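Local coordinates for protein glycosyltransferase Gtf1 (Streptococcus pneumoniae, PDB 4PQG) that is a glycosyltransferase of the GT-B type that binds uridine-5'-diphosphate and 2-acetamido-2-deoxy-beta-D-glucopyranose, at residues 23-29 / 226-230; 29-33 / 44-48; 291-295 / 307-311; 412-418 / 434-440. All blocks are in the same frame, centred on the assembly; numbering follows the deposited sequence.

Contact 1. Residues 23-29 / 226-230. With UDP (uridine-5'-diphosphate), chain C; NAG (2-acetamido-2-deoxy-beta-D-glucopyranose), chain D.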
# COMPACT_ATOMS: atom_id res chain seq x y z
N SER A 23 0.55 -2.20 1.30
CA SER A 23 1.65 -2.82 0.59
C SER A 23 2.70 -1.79 0.18
O SER A 23 2.50 -0.58 0.31
CB SER A 23 1.13 -3.51 -0.67
OG SER A 23 0.93 -2.56 -1.72
N GLY A 24 3.82 -2.29 -0.33
CA GLY A 24 4.86 -1.41 -0.85
C GLY A 24 4.41 -0.52 -1.99
O GLY A 24 5.00 0.52 -2.20
N VAL A 25 3.38 -0.92 -2.74
CA VAL A 25 2.83 -0.05 -3.80
C VAL A 25 2.41 1.31 -3.20
O VAL A 25 2.77 2.37 -3.73
CB VAL A 25 1.66 -0.69 -4.57
CG1 VAL A 25 1.10 0.27 -5.63
CG2 VAL A 25 2.09 -2.01 -5.23
N GLU A 26 1.68 1.25 -2.09
CA GLU A 26 1.22 2.45 -1.39
C GLU A 26 2.37 3.20 -0.73
O GLU A 26 2.40 4.45 -0.74
CB GLU A 26 0.15 2.10 -0.35
CG GLU A 26 -1.20 1.73 -0.98
CD GLU A 26 -1.17 0.38 -1.67
OE1 GLU A 26 -1.50 0.32 -2.89
OE2 GLU A 26 -0.77 -0.61 -1.02
N TYR A 27 3.32 2.47 -0.16
CA TYR A 27 4.51 3.11 0.42
C TYR A 27 5.38 3.78 -0.66
O TYR A 27 5.92 4.87 -0.43
CB TYR A 27 5.30 2.13 1.31
CG TYR A 27 4.62 1.97 2.65
CD1 TYR A 27 4.87 2.88 3.67
CD2 TYR A 27 3.69 0.96 2.87
CE1 TYR A 27 4.23 2.76 4.89
CE2 TYR A 27 3.04 0.83 4.09
CZ TYR A 27 3.32 1.75 5.09
OH TYR A 27 2.71 1.65 6.30
N ALA A 28 5.51 3.13 -1.81
CA ALA A 28 6.20 3.72 -2.95
C ALA A 28 5.58 5.06 -3.35
O ALA A 28 6.28 6.01 -3.71
CB ALA A 28 6.20 2.78 -4.15
N GLN A 29 4.25 5.12 -3.33
CA GLN A 29 3.54 6.36 -3.62
C GLN A 29 3.87 7.41 -2.57
O GLN A 29 4.05 8.59 -2.89
CB GLN A 29 2.03 6.14 -3.65
CG GLN A 29 1.48 5.42 -4.87
CD GLN A 29 -0.01 5.70 -5.05
OE1 GLN A 29 -0.79 5.58 -4.10
NE2 GLN A 29 -0.40 6.11 -6.25
N LEU A 226 0.32 6.06 -13.43
CA LEU A 226 -0.59 4.99 -13.09
C LEU A 226 0.09 3.86 -12.30
O LEU A 226 0.92 3.11 -12.83
CB LEU A 226 -1.21 4.45 -14.37
CG LEU A 226 -2.36 3.46 -14.30
CD1 LEU A 226 -3.50 4.02 -13.46
CD2 LEU A 226 -2.83 3.19 -15.73
N ASP A 227 -0.28 3.74 -11.04
CA ASP A 227 0.28 2.70 -10.17
C ASP A 227 -0.48 1.38 -10.19
O ASP A 227 0.12 0.29 -10.29
CB ASP A 227 0.44 3.25 -8.76
CG ASP A 227 1.60 4.22 -8.68
OD1 ASP A 227 2.74 3.74 -8.94
OD2 ASP A 227 1.37 5.43 -8.41
N ARG A 228 -1.80 1.48 -10.11
CA ARG A 228 -2.71 0.34 -10.16
C ARG A 228 -3.97 0.78 -10.84
O ARG A 228 -4.43 1.92 -10.64
CB ARG A 228 -3.11 -0.07 -8.77
CG ARG A 228 -2.21 -1.04 -8.08
CD ARG A 228 -3.08 -1.61 -6.98
NE ARG A 228 -2.45 -1.58 -5.66
CZ ARG A 228 -1.81 -2.62 -5.14
NH1 ARG A 228 -1.69 -3.74 -5.85
NH2 ARG A 228 -1.28 -2.53 -3.92
N GLU A 229 -4.59 -0.13 -11.58
CA GLU A 229 -5.52 0.28 -12.65
C GLU A 229 -6.62 -0.73 -12.96
O GLU A 229 -7.38 -0.56 -13.93
CB GLU A 229 -4.66 0.62 -13.90
CG GLU A 229 -5.15 0.18 -15.27
CD GLU A 229 -4.84 -1.27 -15.63
OE1 GLU A 229 -4.40 -2.08 -14.77
OE2 GLU A 229 -5.06 -1.61 -16.81
N THR A 230 -6.71 -1.79 -12.15
CA THR A 230 -7.76 -2.80 -12.37
C THR A 230 -9.14 -2.15 -12.47
O THR A 230 -9.53 -1.44 -11.56
CB THR A 230 -7.79 -3.88 -11.27
OG1 THR A 230 -6.59 -4.66 -11.36
CG2 THR A 230 -9.00 -4.79 -11.44
N1 UDP C . 5.91 -1.69 6.30
C2 UDP C . 5.59 -0.93 7.45
N3 UDP C . 5.41 -1.56 8.60
C4 UDP C . 5.50 -2.89 8.73
C5 UDP C . 5.80 -3.68 7.61
C6 UDP C . 6.01 -3.03 6.38
O2 UDP C . 5.50 0.32 7.41
O4 UDP C . 5.32 -3.41 9.85
C1' UDP C . 6.14 -0.96 5.05
C2' UDP C . 7.64 -0.96 4.76
O2' UDP C . 8.36 0.11 5.41
C3' UDP C . 7.74 -0.85 3.25
C4' UDP C . 6.42 -1.43 2.75
O4' UDP C . 5.58 -1.61 3.91
O3' UDP C . 7.84 0.52 2.84
C5' UDP C . 6.58 -2.79 2.08
O5' UDP C . 7.20 -2.60 0.82
PA UDP C . 8.03 -3.77 0.10
O1A UDP C . 8.54 -3.26 -1.22
O2A UDP C . 9.03 -4.27 1.12
O3A UDP C . 7.05 -5.04 -0.02
PB UDP C . 5.66 -5.24 -0.82
O1B UDP C . 5.79 -6.62 -1.42
O2B UDP C . 4.59 -5.11 0.25
O3B UDP C . 5.63 -4.17 -1.89
C1 NAG D . 5.78 -4.27 -4.61
C2 NAG D . 6.85 -5.31 -4.93
C3 NAG D . 8.01 -4.68 -4.17
C4 NAG D . 8.21 -3.19 -4.52
C5 NAG D . 6.86 -2.42 -4.45
C6 NAG D . 6.96 -0.92 -4.72
C7 NAG D . 6.89 -7.75 -4.90
C8 NAG D . 6.50 -8.97 -4.12
N2 NAG D . 6.55 -6.60 -4.34
O1 NAG D . 4.47 -4.63 -4.30
O3 NAG D . 9.22 -5.41 -4.32
O4 NAG D . 9.12 -2.64 -3.61
O5 NAG D . 5.98 -3.09 -5.36
O6 NAG D . 7.31 -0.77 -6.08
O7 NAG D . 7.47 -7.85 -6.00
O HOH W 1 -4.48 -0.32 -3.55
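E26 OE1 is gripped by several groups. R228 NH2 donates to E26 OE1 at 3.0 Å, with an N-H...O angle of 162°, in a salt bridge. The bond uses the syn lone pair of OE1, and the carboxylate and guanidinium planes lie only 12° apart. R228 NE adds a weak bond to the same oxygen. N15 ND2 also donates to it, and water 1 probably does. The E26 chain bends at chi2 (71°), which curls the carboxylate back toward the start of its own helix. There E26 OE2 accepts from S23 OG at 2.7 Å. S23 OG takes a weak capping bond from V25 N, and E26 OE2 a weak one from S23 N; together they make the capping box. V25 covers one face of the R228 guanidinium, with V25 CB 3.5 Å from R228 NH2. One turn on, Q29 NE2 donates to D227 OD2 at 2.9 Å. It comes from above the carboxylate plane, and the amide stands nearly at right angles to the carboxylate. D227 is further held by H250 through OD1 and by R32 through OD2. The capped helix start also meets the ligands. G24 N donates to UDP O2B at 3.0 Å, the ribose of UDP lies over one face of the Y27 ring, and A28 CB touches NAG C6. The contact joins the N-terminal end of helix 24-38 to the loop after strand 223-226. That strand sits between strands 10-15 and 244-248 of the parallel sheet, and the loop leads on to helix 233-240.

Contact 2. Residues 29-33 / 44-48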
# COMPACT_ATOMS: atom_id res chain seq x y z
N GLN A 29 4.25 5.12 -3.33
CA GLN A 29 3.54 6.36 -3.62
C GLN A 29 3.87 7.41 -2.57
O GLN A 29 4.05 8.59 -2.89
CB GLN A 29 2.03 6.14 -3.65
CG GLN A 29 1.48 5.42 -4.87
CD GLN A 29 -0.01 5.70 -5.05
OE1 GLN A 29 -0.79 5.58 -4.10
NE2 GLN A 29 -0.40 6.11 -6.25
N ALA A 30 3.94 6.99 -1.31
CA ALA A 30 4.30 7.89 -0.24
C ALA A 30 5.75 8.37 -0.40
O ALA A 30 6.02 9.56 -0.21
CB ALA A 30 4.09 7.24 1.12
N TYR A 31 6.66 7.47 -0.77
CA TYR A 31 8.02 7.92 -1.09
C TYR A 31 8.00 8.99 -2.19
O TYR A 31 8.60 10.06 -2.03
CB TYR A 31 8.93 6.76 -1.49
CG TYR A 31 9.58 6.03 -0.33
CD1 TYR A 31 10.69 6.57 0.33
CD2 TYR A 31 9.10 4.79 0.09
CE1 TYR A 31 11.30 5.89 1.38
CE2 TYR A 31 9.68 4.11 1.15
CZ TYR A 31 10.79 4.66 1.80
OH TYR A 31 11.38 3.98 2.84
N ARG A 32 7.29 8.71 -3.29
CA ARG A 32 7.18 9.62 -4.44
C ARG A 32 6.62 10.99 -4.03
O ARG A 32 7.10 12.03 -4.51
CB ARG A 32 6.31 9.00 -5.53
CG ARG A 32 6.48 9.63 -6.91
CD ARG A 32 5.49 9.05 -7.91
NE ARG A 32 5.60 7.59 -7.97
CZ ARG A 32 4.57 6.77 -8.13
NH1 ARG A 32 4.77 5.46 -8.14
NH2 ARG A 32 3.33 7.25 -8.25
N ALA A 33 5.62 10.98 -3.15
CA ALA A 33 5.05 12.21 -2.62
C ALA A 33 6.09 13.04 -1.88
O ALA A 33 6.08 14.27 -1.98
CB ALA A 33 3.87 11.90 -1.71
N LYS A 44 -0.86 15.10 -6.99
CA LYS A 44 -2.09 14.55 -6.41
C LYS A 44 -2.03 13.03 -6.48
O LYS A 44 -1.64 12.47 -7.50
CB LYS A 44 -3.34 15.04 -7.16
CG LYS A 44 -3.46 16.56 -7.24
CD LYS A 44 -3.78 17.19 -5.90
CE LYS A 44 -4.08 18.68 -6.10
NZ LYS A 44 -4.56 19.31 -4.84
N PHE A 45 -2.41 12.40 -5.37
CA PHE A 45 -2.51 10.95 -5.30
C PHE A 45 -3.98 10.57 -5.19
O PHE A 45 -4.66 10.85 -4.21
CB PHE A 45 -1.64 10.40 -4.17
CG PHE A 45 -0.17 10.65 -4.40
CD1 PHE A 45 0.63 9.66 -4.94
CD2 PHE A 45 0.39 11.89 -4.12
CE1 PHE A 45 1.99 9.89 -5.19
CE2 PHE A 45 1.73 12.14 -4.37
CZ PHE A 45 2.53 11.14 -4.91
N ILE A 46 -4.47 9.98 -6.27
CA ILE A 46 -5.88 9.67 -6.46
C ILE A 46 -6.11 8.21 -6.06
O ILE A 46 -5.39 7.33 -6.53
CB ILE A 46 -6.27 9.85 -7.95
CG1 ILE A 46 -6.06 11.32 -8.38
CG2 ILE A 46 -7.70 9.36 -8.22
CD1 ILE A 46 -5.79 11.48 -9.86
N PHE A 47 -7.10 7.97 -5.21
CA PHE A 47 -7.56 6.61 -4.90
C PHE A 47 -8.99 6.42 -5.41
O PHE A 47 -9.86 7.26 -5.15
CB PHE A 47 -7.47 6.37 -3.40
CG PHE A 47 -6.08 6.57 -2.86
CD1 PHE A 47 -5.18 5.51 -2.80
CD2 PHE A 47 -5.66 7.84 -2.45
CE1 PHE A 47 -3.90 5.71 -2.33
CE2 PHE A 47 -4.37 8.05 -1.98
CZ PHE A 47 -3.50 6.97 -1.90
N THR A 48 -9.23 5.32 -6.12
CA THR A 48 -10.52 5.09 -6.80
C THR A 48 -11.47 4.14 -6.09
O THR A 48 -12.67 4.07 -6.45
CB THR A 48 -10.33 4.61 -8.26
OG1 THR A 48 -9.55 3.41 -8.27
CG2 THR A 48 -9.63 5.69 -9.11
O HOH W 2 -2.75 7.52 -5.30
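A33 and Q29 press on the far end of the F45 ring. A33 CB is 3.4 Å from F45 CE2, and the backbone Q29 O is 3.4 Å from F45 CE1. The ring thus fits against one turn of helix, between residues four apart. F45 keeps CG beside its backbone N (chi1 -64°), which sends the ring from the strand toward the helix. The Q29 amide stands almost perpendicular to the ring, with NE2 at the ring edge. F65 meets the F45 ring from a nearby loop. The other side of the contact is looser and wetter. Here Q29 OE1 comes no nearer to the F47 ring than 3.6 Å, at F47 CE1. Water 2 sits between helix and strand: it accepts from Q29 NE2 at 2.9 Å, lies 2.9 Å from I46 O and probably donates to it. It also lies over one face of F47, toward the rim. Helix segment 29-33 runs roughly antiparallel to strand segment 44-47, as expected in a beta-alpha-beta crossover. No direct hydrogen bond joins the two segments. Cohesion comes from an aromatic ring against the helix, while the buried Q29 side-chain amide is satisfied through the water and partners such as D227 and N15.

Contact 3. Residues 291-295 / 307-311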
# COMPACT_ATOMS: atom_id res chain seq x y z
N ASN A 291 14.42 -3.33 -16.21
CA ASN A 291 14.39 -2.49 -17.39
C ASN A 291 14.78 -3.28 -18.63
O ASN A 291 14.02 -3.35 -19.60
CB ASN A 291 15.28 -1.25 -17.18
CG ASN A 291 15.09 -0.19 -18.26
OD1 ASN A 291 14.92 -0.51 -19.43
ND2 ASN A 291 15.13 1.07 -17.85
N GLU A 292 15.94 -3.93 -18.58
CA GLU A 292 16.46 -4.70 -19.72
C GLU A 292 15.58 -5.90 -20.08
O GLU A 292 15.32 -6.17 -21.26
CB GLU A 292 17.89 -5.18 -19.42
CG GLU A 292 18.86 -4.04 -19.13
CD GLU A 292 20.14 -4.53 -18.47
OE1 GLU A 292 20.57 -5.67 -18.77
OE2 GLU A 292 20.72 -3.76 -17.66
N VAL A 293 15.13 -6.62 -19.05
CA VAL A 293 14.21 -7.75 -19.25
C VAL A 293 12.96 -7.32 -20.00
O VAL A 293 12.61 -7.89 -21.03
CB VAL A 293 13.83 -8.41 -17.89
CG1 VAL A 293 12.63 -9.34 -18.06
CG2 VAL A 293 15.01 -9.18 -17.33
N LEU A 294 12.32 -6.27 -19.51
CA LEU A 294 11.08 -5.79 -20.11
C LEU A 294 11.32 -5.29 -21.53
O LEU A 294 10.56 -5.61 -22.44
CB LEU A 294 10.45 -4.69 -19.25
CG LEU A 294 9.05 -4.17 -19.62
CD1 LEU A 294 8.03 -5.30 -19.71
CD2 LEU A 294 8.61 -3.10 -18.63
N GLN A 295 12.40 -4.51 -21.72
CA GLN A 295 12.71 -4.02 -23.07
C GLN A 295 12.81 -5.17 -24.08
O GLN A 295 12.15 -5.15 -25.12
CB GLN A 295 13.98 -3.15 -23.09
CG GLN A 295 14.06 -2.27 -24.34
CD GLN A 295 13.11 -1.10 -24.28
OE1 GLN A 295 13.28 -0.21 -23.47
NE2 GLN A 295 12.09 -1.09 -25.16
N LYS A 307 9.40 3.53 -24.38
CA LYS A 307 10.44 4.09 -23.55
C LYS A 307 10.29 3.53 -22.14
O LYS A 307 9.18 3.46 -21.61
CB LYS A 307 10.34 5.62 -23.52
CG LYS A 307 11.36 6.26 -22.60
CD LYS A 307 11.48 7.75 -22.80
CE LYS A 307 12.79 8.24 -22.17
NZ LYS A 307 12.91 9.73 -22.19
N ILE A 308 11.41 3.11 -21.56
CA ILE A 308 11.41 2.54 -20.22
C ILE A 308 12.50 3.20 -19.40
O ILE A 308 13.66 3.18 -19.79
CB ILE A 308 11.63 1.02 -20.24
CG1 ILE A 308 10.57 0.31 -21.08
CG2 ILE A 308 11.72 0.47 -18.83
CD1 ILE A 308 10.80 -1.18 -21.26
N VAL A 309 12.13 3.80 -18.28
CA VAL A 309 13.10 4.51 -17.46
C VAL A 309 13.22 3.81 -16.11
O VAL A 309 12.23 3.29 -15.59
CB VAL A 309 12.76 6.03 -17.31
CG1 VAL A 309 11.39 6.25 -16.71
CG2 VAL A 309 13.81 6.76 -16.48
N THR A 310 14.44 3.78 -15.57
CA THR A 310 14.69 3.20 -14.26
C THR A 310 14.68 4.28 -13.19
O THR A 310 15.54 5.15 -13.17
CB THR A 310 16.02 2.44 -14.22
OG1 THR A 310 15.99 1.36 -15.18
CG2 THR A 310 16.29 1.89 -12.82
N ILE A 311 13.69 4.22 -12.30
CA ILE A 311 13.64 5.12 -11.16
C ILE A 311 13.22 4.31 -9.95
O ILE A 311 12.10 3.80 -9.91
CB ILE A 311 12.64 6.29 -11.35
CG1 ILE A 311 12.79 6.94 -12.73
CG2 ILE A 311 12.81 7.31 -10.24
CD1 ILE A 311 11.62 7.84 -13.08
O HOH W 3 13.85 2.54 -23.25
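N291 and I308 meet because of how their first torsions are set. N291 swings its CG away from its backbone N (chi1 -169°), which carries the amide to the strand. I308 has CG1 beside its backbone N (chi1 -58°). With chi2 extended, this carries CD1 to L294 and Q295, and CG2 lies over one face of the N291 amide. N291 ND2 then spans two strand residues. N291 ND2 donates to T310 OG1 at 2.8 Å, with an N-H...O angle of 163° and nearly in the amide plane. N291 ND2 gives a weak bond to I308 O at 3.2 Å. D288 also bonds T310 OG1, which helps to fix that hydroxyl. I308 CD1 packs on L294 CG at 3.8 Å and lies 3.5 Å from the Q295 OE1 oxygen. Q295 OE1 accepts from water 3, which accepts from I308 N at 3.0 Å. The Q295 NE2 end is tied to Q305 and P306 in the loop between helix and strand. Helix segment 291-295 runs nearly antiparallel to strand 308-310, with their axes 9.1 Å apart at closest approach. Together with strand 282-285 they make a beta-alpha-beta unit at the edge of the seven-stranded parallel sheet, near the protein surface.

Contact 4. Residues 412-418 / 434-440. With NAG (2-acetamido-2-deoxy-beta-D-glucopyranose), chain D; UDP (uridine-5'-diphosphate), chain C.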
# COMPACT_ATOMS: atom_id res chain seq x y z
N GLU A 412 11.14 -9.91 -5.69
CA GLU A 412 10.86 -8.50 -5.37
C GLU A 412 11.15 -7.59 -6.54
O GLU A 412 12.26 -7.59 -7.09
CB GLU A 412 11.65 -8.02 -4.15
CG GLU A 412 11.33 -8.75 -2.85
CD GLU A 412 9.96 -8.44 -2.25
OE1 GLU A 412 9.32 -7.41 -2.62
OE2 GLU A 412 9.52 -9.23 -1.37
N GLY A 413 10.15 -6.79 -6.91
CA GLY A 413 10.34 -5.74 -7.89
C GLY A 413 11.44 -4.80 -7.42
O GLY A 413 12.22 -4.27 -8.23
N PHE A 414 11.50 -4.57 -6.12
CA PHE A 414 12.47 -3.68 -5.53
C PHE A 414 12.70 -4.08 -4.10
O PHE A 414 13.82 -4.49 -3.72
CB PHE A 414 11.98 -2.23 -5.57
CG PHE A 414 13.02 -1.22 -5.13
CD1 PHE A 414 14.16 -0.99 -5.91
CD2 PHE A 414 12.86 -0.51 -3.94
CE1 PHE A 414 15.10 -0.05 -5.53
CE2 PHE A 414 13.81 0.44 -3.55
CZ PHE A 414 14.93 0.67 -4.34
N GLY A 415 11.64 -3.99 -3.30
CA GLY A 415 11.69 -4.36 -1.88
C GLY A 415 12.11 -3.22 -0.98
O GLY A 415 13.28 -3.11 -0.58
N LEU A 416 11.14 -2.38 -0.64
CA LEU A 416 11.41 -1.21 0.15
C LEU A 416 12.02 -1.53 1.52
O LEU A 416 12.88 -0.78 1.98
CB LEU A 416 10.13 -0.37 0.31
CG LEU A 416 9.70 0.40 -0.96
CD1 LEU A 416 8.28 0.96 -0.85
CD2 LEU A 416 10.69 1.48 -1.37
N THR A 417 11.59 -2.61 2.18
CA THR A 417 12.20 -3.00 3.47
C THR A 417 13.67 -3.46 3.33
O THR A 417 14.42 -3.39 4.31
CB THR A 417 11.43 -4.10 4.22
OG1 THR A 417 11.42 -5.30 3.43
CG2 THR A 417 9.99 -3.63 4.54
N LEU A 418 14.06 -3.91 2.15
CA LEU A 418 15.47 -4.26 1.90
C LEU A 418 16.33 -2.98 1.86
O LEU A 418 17.39 -2.92 2.46
CB LEU A 418 15.62 -5.06 0.60
CG LEU A 418 14.74 -6.29 0.35
CD1 LEU A 418 15.06 -6.87 -1.02
CD2 LEU A 418 14.90 -7.33 1.45
N PRO A 434 15.69 -12.41 -8.66
CA PRO A 434 15.49 -11.02 -9.07
C PRO A 434 14.22 -10.40 -8.46
O PRO A 434 13.36 -11.12 -7.98
CB PRO A 434 15.38 -11.13 -10.59
CG PRO A 434 14.85 -12.49 -10.84
CD PRO A 434 15.37 -13.37 -9.72
N TYR A 435 14.11 -9.07 -8.41
CA TYR A 435 15.20 -8.14 -8.74
C TYR A 435 15.88 -7.59 -7.51
O TYR A 435 17.10 -7.37 -7.50
CB TYR A 435 14.65 -7.00 -9.60
CG TYR A 435 13.99 -7.53 -10.84
CD1 TYR A 435 14.75 -7.88 -11.95
CD2 TYR A 435 12.60 -7.72 -10.89
CE1 TYR A 435 14.16 -8.40 -13.09
CE2 TYR A 435 12.00 -8.21 -12.03
CZ TYR A 435 12.77 -8.55 -13.13
OH TYR A 435 12.18 -9.07 -14.26
N GLY A 436 15.10 -7.36 -6.45
CA GLY A 436 15.58 -6.63 -5.27
C GLY A 436 16.75 -7.24 -4.51
O GLY A 436 17.68 -6.52 -4.13
N ASN A 437 16.70 -8.54 -4.28
CA ASN A 437 17.75 -9.24 -3.54
C ASN A 437 19.09 -9.13 -4.26
O ASN A 437 20.12 -8.96 -3.64
CB ASN A 437 17.39 -10.71 -3.34
CG ASN A 437 16.44 -10.93 -2.18
OD1 ASN A 437 15.91 -9.98 -1.60
ND2 ASN A 437 16.23 -12.19 -1.83
N GLN A 438 19.04 -9.22 -5.58
CA GLN A 438 20.24 -9.10 -6.39
C GLN A 438 20.76 -7.65 -6.47
O GLN A 438 21.94 -7.44 -6.69
CB GLN A 438 20.02 -9.71 -7.77
CG GLN A 438 19.85 -11.22 -7.73
CD GLN A 438 19.23 -11.81 -8.97
OE1 GLN A 438 18.77 -11.08 -9.86
NE2 GLN A 438 19.19 -13.14 -9.04
N THR A 439 19.87 -6.68 -6.25
CA THR A 439 20.25 -5.26 -6.10
C THR A 439 20.89 -4.96 -4.72
O THR A 439 21.91 -4.25 -4.62
CB THR A 439 19.04 -4.31 -6.35
OG1 THR A 439 18.50 -4.55 -7.65
CG2 THR A 439 19.46 -2.87 -6.29
N PHE A 440 20.31 -5.49 -3.65
CA PHE A 440 20.71 -5.07 -2.30
C PHE A 440 21.68 -5.98 -1.54
O PHE A 440 22.21 -5.57 -0.51
CB PHE A 440 19.47 -4.79 -1.43
CG PHE A 440 18.63 -3.66 -1.94
CD1 PHE A 440 19.14 -2.36 -1.96
CD2 PHE A 440 17.35 -3.89 -2.41
CE1 PHE A 440 18.38 -1.30 -2.44
CE2 PHE A 440 16.57 -2.83 -2.89
CZ PHE A 440 17.09 -1.54 -2.90
C1 NAG D . 5.78 -4.27 -4.61
C2 NAG D . 6.85 -5.31 -4.93
C3 NAG D . 8.01 -4.68 -4.17
C4 NAG D . 8.21 -3.19 -4.52
C5 NAG D . 6.86 -2.42 -4.45
C6 NAG D . 6.96 -0.92 -4.72
C7 NAG D . 6.89 -7.75 -4.90
C8 NAG D . 6.50 -8.97 -4.12
N2 NAG D . 6.55 -6.60 -4.34
O1 NAG D . 4.47 -4.63 -4.30
O3 NAG D . 9.22 -5.41 -4.32
O4 NAG D . 9.12 -2.64 -3.61
O5 NAG D . 5.98 -3.09 -5.36
O6 NAG D . 7.31 -0.77 -6.08
O7 NAG D . 7.47 -7.85 -6.00
N1 UDP C . 5.91 -1.69 6.30
C2 UDP C . 5.59 -0.93 7.45
N3 UDP C . 5.41 -1.56 8.60
C4 UDP C . 5.50 -2.89 8.73
C5 UDP C . 5.80 -3.68 7.61
C6 UDP C . 6.01 -3.03 6.38
O2 UDP C . 5.50 0.32 7.41
O4 UDP C . 5.32 -3.41 9.85
C1' UDP C . 6.14 -0.96 5.05
C2' UDP C . 7.64 -0.96 4.76
O2' UDP C . 8.36 0.11 5.41
C3' UDP C . 7.74 -0.85 3.25
C4' UDP C . 6.42 -1.43 2.75
O4' UDP C . 5.58 -1.61 3.91
O3' UDP C . 7.84 0.52 2.84
C5' UDP C . 6.58 -2.79 2.08
O5' UDP C . 7.20 -2.60 0.82
PA UDP C . 8.03 -3.77 0.10
O1A UDP C . 8.54 -3.26 -1.22
O2A UDP C . 9.03 -4.27 1.12
O3A UDP C . 7.05 -5.04 -0.02
PB UDP C . 5.66 -5.24 -0.82
O1B UDP C . 5.79 -6.62 -1.42
O2B UDP C . 4.59 -5.11 0.25
O3B UDP C . 5.63 -4.17 -1.89
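F440 points its ring edge at one face of the F414 ring in a T-shaped pair. The centroids are 5.1 Å apart and the planes stand at 80°. NAG O4 lies at the edge of F414. The F440 ring is itself enclosed: L418 covers one face, T439 CG2 the other, and F414 O sits at its edge, 3.3 Å from F440 CE2. F414 has CG anti to its backbone N (chi1 -173°), which brings the ring tip back toward F440. Beside the rings, E412 O accepts from Y435 N at 2.7 Å and from G436 N at 2.9 Å, one from each face of its carbonyl plane. A cis peptide precedes Y435. F414 O is buried with no conventional partner and has a CA-H...O contact with G436 CA at 3.2 Å. The turn fixed in this way presents its amides to the ligands. G413 N, F414 N and G415 N bond NAG O7, O3 and O4. E412 OE1 accepts from NAG O3 at 2.6 Å. L416 N donates to UDP O1A at 2.8 Å. E412 and E420 have the spacing of the EX7E motif of GT-B enzymes. Backbone amides at a helix start would suit the charged diphosphate, and K341 probably steadies the E412 carboxylate.

In the fold
Contacts 1 and 4 both border UDP and NAG and touch each other there. Their centres are 16 Å apart, and L416 CD1 packs 3.6 Å from G24 O. They bring together the N-terminal parallel sheet and the glycosyltransferase group 1 region, as in the cleft of a GT-B fold. Contact 2 backs contact 1 on the same helix, 24-38. The two share Q29, and R32 NH2 meets D227 OD2 at 2.7 Å. Contact 3 uses the edge strand 308-310 of the sheet that also holds strand 42-47 of contact 2, the two centres 22 Å apart. It touches contact 4 through V293 CG1 and Y435 OH, 3.8 Å apart. Its T310 side chain is about 12 Å from NAG.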